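Local coordinates for protein glycosyl hydrolase, family 38 (Enterococcus faecalis, PDB 5KBP) that probably hydrolyses alpha-mannosidic linkages in carbohydrates and is thought to bind a metal ion, at residues V121-F126 and D265-V270; E174-G179 and K184-L189. All coordinates share one frame; numbering follows the deposited sequence.

Contact 1. Residues V121-F126 and D265-V270; sequences VQLGYF and DYLKAV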
ATOM      1  N   VAL A 121      29.555   9.696   2.381  1.00 46.12           N
ATOM      2  CA  VAL A 121      30.213  10.059   3.630  1.00 43.03           C
ATOM      3  C   VAL A 121      30.656   8.776   4.316  1.00 45.69           C
ATOM      4  O   VAL A 121      29.835   7.902   4.619  1.00 50.58           O
ATOM      5  CB  VAL A 121      29.280  10.881   4.527  1.00 40.55           C
ATOM      6  CG1 VAL A 121      29.907  11.083   5.899  1.00 35.10           C
ATOM      7  CG2 VAL A 121      28.974  12.213   3.881  1.00 42.91           C
ATOM      8  N   GLN A 122      31.959   8.646   4.552  1.00 46.50           N
ATOM      9  CA  GLN A 122      32.521   7.405   5.081  1.00 50.97           C
ATOM     10  C   GLN A 122      32.395   7.360   6.605  1.00 46.14           C
ATOM     11  O   GLN A 122      33.374   7.301   7.349  1.00 54.93           O
ATOM     12  CB  GLN A 122      33.968   7.249   4.628  1.00 57.84           C
ATOM     13  CG  GLN A 122      34.119   7.123   3.117  1.00 64.14           C
ATOM     14  CD  GLN A 122      35.541   6.817   2.693  1.00 76.16           C
ATOM     15  OE1 GLN A 122      35.883   5.668   2.413  1.00 85.28           O
ATOM     16  NE2 GLN A 122      36.377   7.847   2.637  1.00 77.39           N
ATOM     17  N   LEU A 123      31.145   7.375   7.061  1.00 43.97           N
ATOM     18  CA  LEU A 123      30.830   7.352   8.484  1.00 48.81           C
ATOM     19  C   LEU A 123      29.582   6.514   8.703  1.00 50.23           C
ATOM     20  O   LEU A 123      28.537   6.792   8.107  1.00 45.35           O
ATOM     21  CB  LEU A 123      30.619   8.769   9.026  1.00 45.56           C
ATOM     22  CG  LEU A 123      30.100   8.863  10.460  1.00 48.06           C
ATOM     23  CD1 LEU A 123      31.159   8.398  11.450  1.00 44.92           C
ATOM     24  CD2 LEU A 123      29.640  10.279  10.775  1.00 43.82           C
ATOM     25  N   GLY A 124      29.688   5.496   9.553  1.00 50.27           N
ATOM     26  CA  GLY A 124      28.511   4.776   9.998  1.00 45.84           C
ATOM     27  C   GLY A 124      27.603   5.695  10.788  1.00 43.32           C
ATOM     28  O   GLY A 124      28.033   6.298  11.774  1.00 50.59           O
ATOM     29  N   TYR A 125      26.350   5.822  10.367  1.00 48.37           N
ATOM     30  CA  TYR A 125      25.430   6.814  10.919  1.00 46.61           C
ATOM     31  C   TYR A 125      24.308   6.085  11.652  1.00 47.53           C
ATOM     32  O   TYR A 125      23.389   5.550  11.025  1.00 49.23           O
ATOM     33  CB  TYR A 125      24.894   7.712   9.806  1.00 47.65           C
ATOM     34  CG  TYR A 125      24.415   9.073  10.264  1.00 41.53           C
ATOM     35  CD1 TYR A 125      25.291   9.978  10.848  1.00 49.15           C
ATOM     36  CD2 TYR A 125      23.095   9.463  10.085  1.00 38.89           C
ATOM     37  CE1 TYR A 125      24.859  11.229  11.260  1.00 43.10           C
ATOM     38  CE2 TYR A 125      22.655  10.709  10.491  1.00 40.27           C
ATOM     39  CZ  TYR A 125      23.541  11.588  11.077  1.00 44.34           C
ATOM     40  OH  TYR A 125      23.105  12.828  11.483  1.00 43.51           O
ATOM     41  N   PHE A 126      24.385   6.068  12.983  1.00 51.42           N
ATOM     42  CA  PHE A 126      23.355   5.468  13.834  1.00 55.26           C
ATOM     43  C   PHE A 126      22.906   6.472  14.892  1.00 64.22           C
ATOM     44  O   PHE A 126      23.028   6.221  16.094  1.00 69.79           O
ATOM     45  CB  PHE A 126      23.872   4.190  14.492  1.00 46.90           C
ATOM     46  CG  PHE A 126      24.433   3.189  13.526  1.00 52.30           C
ATOM     47  CD1 PHE A 126      23.611   2.256  12.921  1.00 52.40           C
ATOM     48  CD2 PHE A 126      25.787   3.174  13.232  1.00 47.07           C
ATOM     49  CE1 PHE A 126      24.122   1.331  12.036  1.00 55.74           C
ATOM     50  CE2 PHE A 126      26.306   2.250  12.346  1.00 50.28           C
ATOM     51  CZ  PHE A 126      25.471   1.328  11.749  1.00 52.36           C
ATOM     52  N   ASP A 265      35.451  16.381   7.270  1.00 51.77           N
ATOM     53  CA  ASP A 265      36.497  17.260   7.782  1.00 55.91           C
ATOM     54  C   ASP A 265      36.682  17.095   9.286  1.00 47.24           C
ATOM     55  O   ASP A 265      37.815  17.119   9.781  1.00 53.31           O
ATOM     56  CB  ASP A 265      36.177  18.715   7.441  1.00 56.22           C
ATOM     57  CG  ASP A 265      36.329  19.013   5.964  1.00 60.17           C
ATOM     58  OD1 ASP A 265      36.996  18.223   5.265  1.00 59.64           O
ATOM     59  OD2 ASP A 265      35.787  20.041   5.503  1.00 63.56           O
ATOM     60  N   TYR A 266      35.587  16.931  10.032  1.00 42.74           N
ATOM     61  CA  TYR A 266      35.699  16.775  11.480  1.00 46.76           C
ATOM     62  C   TYR A 266      36.428  15.487  11.841  1.00 52.30           C
ATOM     63  O   TYR A 266      37.328  15.487  12.689  1.00 48.86           O
ATOM     64  CB  TYR A 266      34.314  16.805  12.127  1.00 43.03           C
ATOM     65  CG  TYR A 266      34.350  16.592  13.626  1.00 50.25           C
ATOM     66  CD1 TYR A 266      34.826  17.582  14.475  1.00 53.28           C
ATOM     67  CD2 TYR A 266      33.913  15.401  14.192  1.00 44.07           C
ATOM     68  CE1 TYR A 266      34.865  17.396  15.847  1.00 53.57           C
ATOM     69  CE2 TYR A 266      33.947  15.205  15.564  1.00 48.43           C
ATOM     70  CZ  TYR A 266      34.425  16.206  16.385  1.00 56.75           C
ATOM     71  OH  TYR A 266      34.462  16.020  17.750  1.00 59.19           O
ATOM     72  N   LEU A 267      36.051  14.373  11.204  1.00 51.73           N
ATOM     73  CA  LEU A 267      36.668  13.086  11.515  1.00 50.26           C
ATOM     74  C   LEU A 267      38.169  13.109  11.257  1.00 58.32           C
ATOM     75  O   LEU A 267      38.946  12.534  12.029  1.00 62.06           O
ATOM     76  CB  LEU A 267      36.003  11.976  10.699  1.00 49.97           C
ATOM     77  CG  LEU A 267      34.631  11.503  11.183  1.00 53.23           C
ATOM     78  CD1 LEU A 267      33.995  10.569  10.168  1.00 55.93           C
ATOM     79  CD2 LEU A 267      34.756  10.824  12.536  1.00 55.85           C
ATOM     80  N   LYS A 268      38.596  13.764  10.176  1.00 58.35           N
ATOM     81  CA  LYS A 268      40.023  13.859   9.889  1.00 56.37           C
ATOM     82  C   LYS A 268      40.748  14.664  10.962  1.00 62.83           C
ATOM     83  O   LYS A 268      41.876  14.332  11.344  1.00 73.60           O
ATOM     84  CB  LYS A 268      40.238  14.485   8.511  1.00 46.51           C
ATOM     85  CG  LYS A 268      41.694  14.750   8.165  1.00 57.07           C
ATOM     86  CD  LYS A 268      41.811  15.678   6.967  1.00 70.02           C
ATOM     87  CE  LYS A 268      43.240  16.161   6.770  1.00 81.67           C
ATOM     88  NZ  LYS A 268      43.312  17.285   5.797  1.00 90.26           N
ATOM     89  N   ALA A 269      40.106  15.718  11.472  1.00 62.00           N
ATOM     90  CA  ALA A 269      40.765  16.606  12.425  1.00 64.55           C
ATOM     91  C   ALA A 269      40.795  16.017  13.831  1.00 60.83           C
ATOM     92  O   ALA A 269      41.811  16.129  14.528  1.00 60.20           O
ATOM     93  CB  ALA A 269      40.071  17.968  12.437  1.00 55.77           C
ATOM     94  N   VAL A 270      39.702  15.389  14.269  1.00 49.46           N
ATOM     95  CA  VAL A 270      39.625  14.934  15.656  1.00 53.00           C
ATOM     96  C   VAL A 270      40.493  13.698  15.869  1.00 55.51           C
ATOM     97  O   VAL A 270      41.124  13.544  16.922  1.00 63.12           O
ATOM     98  CB  VAL A 270      38.158  14.687  16.062  1.00 50.35           C
ATOM     99  CG1 VAL A 270      37.527  13.589  15.217  1.00 52.38           C
ATOM    100  CG2 VAL A 270      38.065  14.342  17.541  1.00 53.38           C
TER
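Leu267 lays its CD1 methyl against the side chain of Leu123. CD1 of Leu267 is 3.8 Å from CD1 of Leu123 and 4.0 Å from CB of the same residue. One methyl of the helix therefore covers both the base and one branch of the leucine opposite. The two side chains meet at a slant, and the touch is purely apolar. In Leu267, CG lies anti to the carbonyl carbon (chi1 -77°), and chi2 extends CD1 toward Leu123. The same methyl passes 4.4 Å from the carbonyl O of Gln122, a loose approach. Gln122 is the centre of an inverse gamma turn, closed by a weak bond from Leu123 N to Val121 O at 2.8 Å. From this turn the chain runs on into strand 124-126. Leu123 also rests on Ala147 and Ala149 of strand 147-150, so it lies between the helix and that strand. On the helix, the neighbouring Tyr266 is held by its OH to the carbonyl O of His226. The contact is small, with 95 Å² buried in all. It is helix-on-sheet packing of the alpha/beta kind, within the N-terminal domain of family 38 glycoside hydrolases.

Contact 2. Residues E174-G179 and K184-L189; sequences EMWWEG and KIFGLL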
ATOM      1  N   GLU A 174      34.581  10.662  22.245  1.00 50.56           N
ATOM      2  CA  GLU A 174      35.275   9.856  21.252  1.00 47.48           C
ATOM      3  C   GLU A 174      35.782   8.593  21.931  1.00 54.82           C
ATOM      4  O   GLU A 174      36.198   8.630  23.093  1.00 57.57           O
ATOM      5  CB  GLU A 174      36.447  10.616  20.616  1.00 53.08           C
ATOM      6  CG  GLU A 174      36.071  11.925  19.934  1.00 60.25           C
ATOM      7  CD  GLU A 174      35.836  13.056  20.917  1.00 62.94           C
ATOM      8  OE1 GLU A 174      34.832  13.783  20.764  1.00 63.18           O
ATOM      9  OE2 GLU A 174      36.653  13.212  21.848  1.00 60.15           O
ATOM     10  N   MET A 175      35.745   7.477  21.211  1.00 56.97           N
ATOM     11  CA  MET A 175      36.083   6.196  21.814  1.00 55.94           C
ATOM     12  C   MET A 175      36.428   5.200  20.718  1.00 54.75           C
ATOM     13  O   MET A 175      36.146   5.419  19.537  1.00 51.41           O
ATOM     14  CB  MET A 175      34.932   5.672  22.680  1.00 57.73           C
ATOM     15  CG  MET A 175      33.719   5.221  21.878  1.00 61.33           C
ATOM     16  SD  MET A 175      32.215   5.129  22.864  1.00 65.76           S
ATOM     17  CE  MET A 175      32.012   6.850  23.320  1.00 65.72           C
ATOM     18  N   TRP A 176      37.048   4.099  21.132  1.00 52.57           N
ATOM     19  CA  TRP A 176      37.281   2.966  20.250  1.00 48.57           C
ATOM     20  C   TRP A 176      36.170   1.946  20.439  1.00 53.68           C
ATOM     21  O   TRP A 176      35.752   1.666  21.566  1.00 58.96           O
ATOM     22  CB  TRP A 176      38.640   2.321  20.530  1.00 54.60           C
ATOM     23  CG  TRP A 176      39.797   3.231  20.274  1.00 61.00           C
ATOM     24  CD1 TRP A 176      40.672   3.722  21.198  1.00 63.15           C
ATOM     25  CD2 TRP A 176      40.199   3.771  19.010  1.00 65.22           C
ATOM     26  NE1 TRP A 176      41.600   4.530  20.586  1.00 66.82           N
ATOM     27  CE2 TRP A 176      41.332   4.577  19.243  1.00 65.72           C
ATOM     28  CE3 TRP A 176      39.715   3.650  17.703  1.00 62.32           C
ATOM     29  CZ2 TRP A 176      41.987   5.259  18.220  1.00 65.67           C
ATOM     30  CZ3 TRP A 176      40.368   4.328  16.688  1.00 63.34           C
ATOM     31  CH2 TRP A 176      41.491   5.122  16.953  1.00 66.65           C
ATOM     32  N   TRP A 177      35.685   1.399  19.329  1.00 51.54           N
ATOM     33  CA  TRP A 177      34.630   0.393  19.350  1.00 51.52           C
ATOM     34  C   TRP A 177      35.194  -0.894  18.766  1.00 54.47           C
ATOM     35  O   TRP A 177      35.467  -0.969  17.562  1.00 50.11           O
ATOM     36  CB  TRP A 177      33.402   0.865  18.576  1.00 51.25           C
ATOM     37  CG  TRP A 177      32.173   0.069  18.874  1.00 53.90           C
ATOM     38  CD1 TRP A 177      32.067  -0.984  19.736  1.00 49.09           C
ATOM     39  CD2 TRP A 177      30.869   0.263  18.316  1.00 60.74           C
ATOM     40  NE1 TRP A 177      30.779  -1.459  19.746  1.00 55.81           N
ATOM     41  CE2 TRP A 177      30.023  -0.711  18.882  1.00 64.29           C
ATOM     42  CE3 TRP A 177      30.335   1.165  17.390  1.00 61.03           C
ATOM     43  CZ2 TRP A 177      28.674  -0.809  18.552  1.00 65.36           C
ATOM     44  CZ3 TRP A 177      28.995   1.065  17.065  1.00 63.39           C
ATOM     45  CH2 TRP A 177      28.180   0.088  17.645  1.00 63.53           C
ATOM     46  N   GLU A 178      35.368  -1.901  19.614  1.00 52.89           N
ATOM     47  CA  GLU A 178      35.925  -3.186  19.218  1.00 52.74           C
ATOM     48  C   GLU A 178      34.825  -4.238  19.217  1.00 52.11           C
ATOM     49  O   GLU A 178      34.106  -4.390  20.210  1.00 53.62           O
ATOM     50  CB  GLU A 178      37.060  -3.596  20.159  1.00 56.84           C
ATOM     51  CG  GLU A 178      37.702  -4.929  19.824  1.00 65.88           C
ATOM     52  CD  GLU A 178      38.901  -5.231  20.702  1.00 79.24           C
ATOM     53  OE1 GLU A 178      39.481  -4.280  21.268  1.00 80.76           O
ATOM     54  OE2 GLU A 178      39.260  -6.420  20.830  1.00 82.93           O
ATOM     55  N   GLY A 179      34.693  -4.957  18.103  1.00 53.73           N
ATOM     56  CA  GLY A 179      33.703  -6.000  17.994  1.00 53.69           C
ATOM     57  C   GLY A 179      34.189  -7.310  18.572  1.00 54.02           C
ATOM     58  O   GLY A 179      35.311  -7.435  19.080  1.00 57.19           O
ATOM     59  N   LYS A 184      38.289  -3.160  15.224  1.00 48.02           N
ATOM     60  CA  LYS A 184      38.197  -1.929  15.995  1.00 48.13           C
ATOM     61  C   LYS A 184      37.993  -0.745  15.061  1.00 55.01           C
ATOM     62  O   LYS A 184      38.744  -0.576  14.094  1.00 65.89           O
ATOM     63  CB  LYS A 184      39.459  -1.748  16.848  1.00 49.94           C
ATOM     64  CG  LYS A 184      39.811  -0.317  17.207  1.00 62.69           C
ATOM     65  CD  LYS A 184      40.968  -0.300  18.194  1.00 71.73           C
ATOM     66  CE  LYS A 184      41.858   0.917  18.007  1.00 75.08           C
ATOM     67  NZ  LYS A 184      42.552   0.907  16.689  1.00 75.67           N
ATOM     68  N   ILE A 185      36.973   0.062  15.348  1.00 49.84           N
ATOM     69  CA  ILE A 185      36.675   1.270  14.590  1.00 49.72           C
ATOM     70  C   ILE A 185      36.675   2.457  15.549  1.00 51.58           C
ATOM     71  O   ILE A 185      36.698   2.302  16.770  1.00 56.51           O
ATOM     72  CB  ILE A 185      35.333   1.179  13.839  1.00 48.56           C
ATOM     73  CG1 ILE A 185      34.176   1.056  14.834  1.00 51.01           C
ATOM     74  CG2 ILE A 185      35.338   0.004  12.879  1.00 48.67           C
ATOM     75  CD1 ILE A 185      32.806   1.194  14.202  1.00 45.62           C
ATOM     76  N   PHE A 186      36.647   3.656  14.973  1.00 49.33           N
ATOM     77  CA  PHE A 186      36.560   4.884  15.752  1.00 50.48           C
ATOM     78  C   PHE A 186      35.097   5.213  16.021  1.00 50.73           C
ATOM     79  O   PHE A 186      34.285   5.264  15.092  1.00 48.65           O
ATOM     80  CB  PHE A 186      37.239   6.042  15.020  1.00 47.39           C
ATOM     81  CG  PHE A 186      37.074   7.367  15.706  1.00 48.33           C
ATOM     82  CD1 PHE A 186      37.760   7.643  16.877  1.00 52.76           C
ATOM     83  CD2 PHE A 186      36.235   8.335  15.182  1.00 50.24           C
ATOM     84  CE1 PHE A 186      37.608   8.858  17.514  1.00 54.00           C
ATOM     85  CE2 PHE A 186      36.081   9.555  15.814  1.00 51.19           C
ATOM     86  CZ  PHE A 186      36.769   9.816  16.982  1.00 48.32           C
ATOM     87  N   GLY A 187      34.766   5.434  17.290  1.00 51.94           N
ATOM     88  CA  GLY A 187      33.403   5.717  17.706  1.00 50.43           C
ATOM     89  C   GLY A 187      33.235   7.187  18.053  1.00 49.77           C
ATOM     90  O   GLY A 187      33.997   7.738  18.850  1.00 57.85           O
ATOM     91  N   LEU A 188      32.229   7.809  17.440  1.00 44.92           N
ATOM     92  CA  LEU A 188      31.880   9.204  17.689  1.00 43.37           C
ATOM     93  C   LEU A 188      30.512   9.234  18.357  1.00 47.82           C
ATOM     94  O   LEU A 188      29.496   8.943  17.717  1.00 52.82           O
ATOM     95  CB  LEU A 188      31.883  10.011  16.392  1.00 41.99           C
ATOM     96  CG  LEU A 188      31.595  11.511  16.505  1.00 53.42           C
ATOM     97  CD1 LEU A 188      32.607  12.181  17.423  1.00 58.84           C
ATOM     98  CD2 LEU A 188      31.593  12.169  15.133  1.00 56.45           C
ATOM     99  N   LEU A 189      30.484   9.585  19.638  1.00 46.51           N
ATOM    100  CA  LEU A 189      29.259   9.585  20.424  1.00 49.41           C
ATOM    101  C   LEU A 189      28.661  10.985  20.461  1.00 48.12           C
ATOM    102  O   LEU A 189      29.367  11.962  20.731  1.00 50.44           O
ATOM    103  CB  LEU A 189      29.526   9.096  21.848  1.00 48.27           C
ATOM    104  CG  LEU A 189      28.385   9.293  22.848  1.00 49.64           C
ATOM    105  CD1 LEU A 189      27.192   8.415  22.494  1.00 45.80           C
ATOM    106  CD2 LEU A 189      28.858   9.023  24.268  1.00 53.21           C
TER
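Trp176 has CG anti to its carbonyl carbon (chi1 -63°), while Lys184 bends at chi3 and chi4. These torsions bring the lysine end over one face of the indole. Lys184 CE sits 3.5 Å from Trp176 CD2, a CH-pi contact. Lys184 NZ lies 4.1 Å from the centroid of the Trp176 six-membered ring, a cation-pi contact close to the ring normal. Phe186 comes to the opposite face and turns its edge to it, a T-shaped pair with planes at 76°. The Phe186 edge also meets Glu174, whose CG is 3.7 Å from CZ of the phenylalanine. The Glu174 carboxylate reaches further, and its OE2 is hydrogen-bonded to Ser223.

The two strands form an antiparallel beta hairpin in the mixed sheet of the N-terminal domain. Met175 and Gly187 are one hydrogen-bonded pair, Trp177 and Ile185 the next. Trp177 N donates to Ile185 O at 2.9 Å in an almost straight bond (177°). Met175 N donates to Gly187 O, also at 2.9 Å.

On the face that carries Met175, Trp177 and Ile185, helix 136-141 lies against the side chains of Trp177 and Ile185. These two run side by side, with Trp177 CB 3.8 Å from Ile185 CG1. Met175 puts its CE methyl 3.7 Å from Leu189 CB. Trp177 NE1 is hydrogen-bonded to Gly283 O.

How the contacts relate
The centres of contact 1 and contact 2 are about 12 Å apart. Both belong to the family 38 N-terminal domain and reach the same mixed sheet. Across that sheet the order is 124-126, 147-150, 184-189, 174-178 and 280-282, so strand 147-150 lies between strand 124-126 of contact 1 and the hairpin of contact 2. Along the chain, the hairpin is nested in the loop that contact 1 closes. Helix 263-270 bridges them. Leu267 CD2 packs 3.8 Å from Phe186 CE2, and Tyr266 CE2 lies 3.8 Å from Leu188 CD1. Val270 also touches Glu174. The helix thus packs on Glu174, Phe186 and Leu188, on one face of the hairpin, and joins distant parts of the domain.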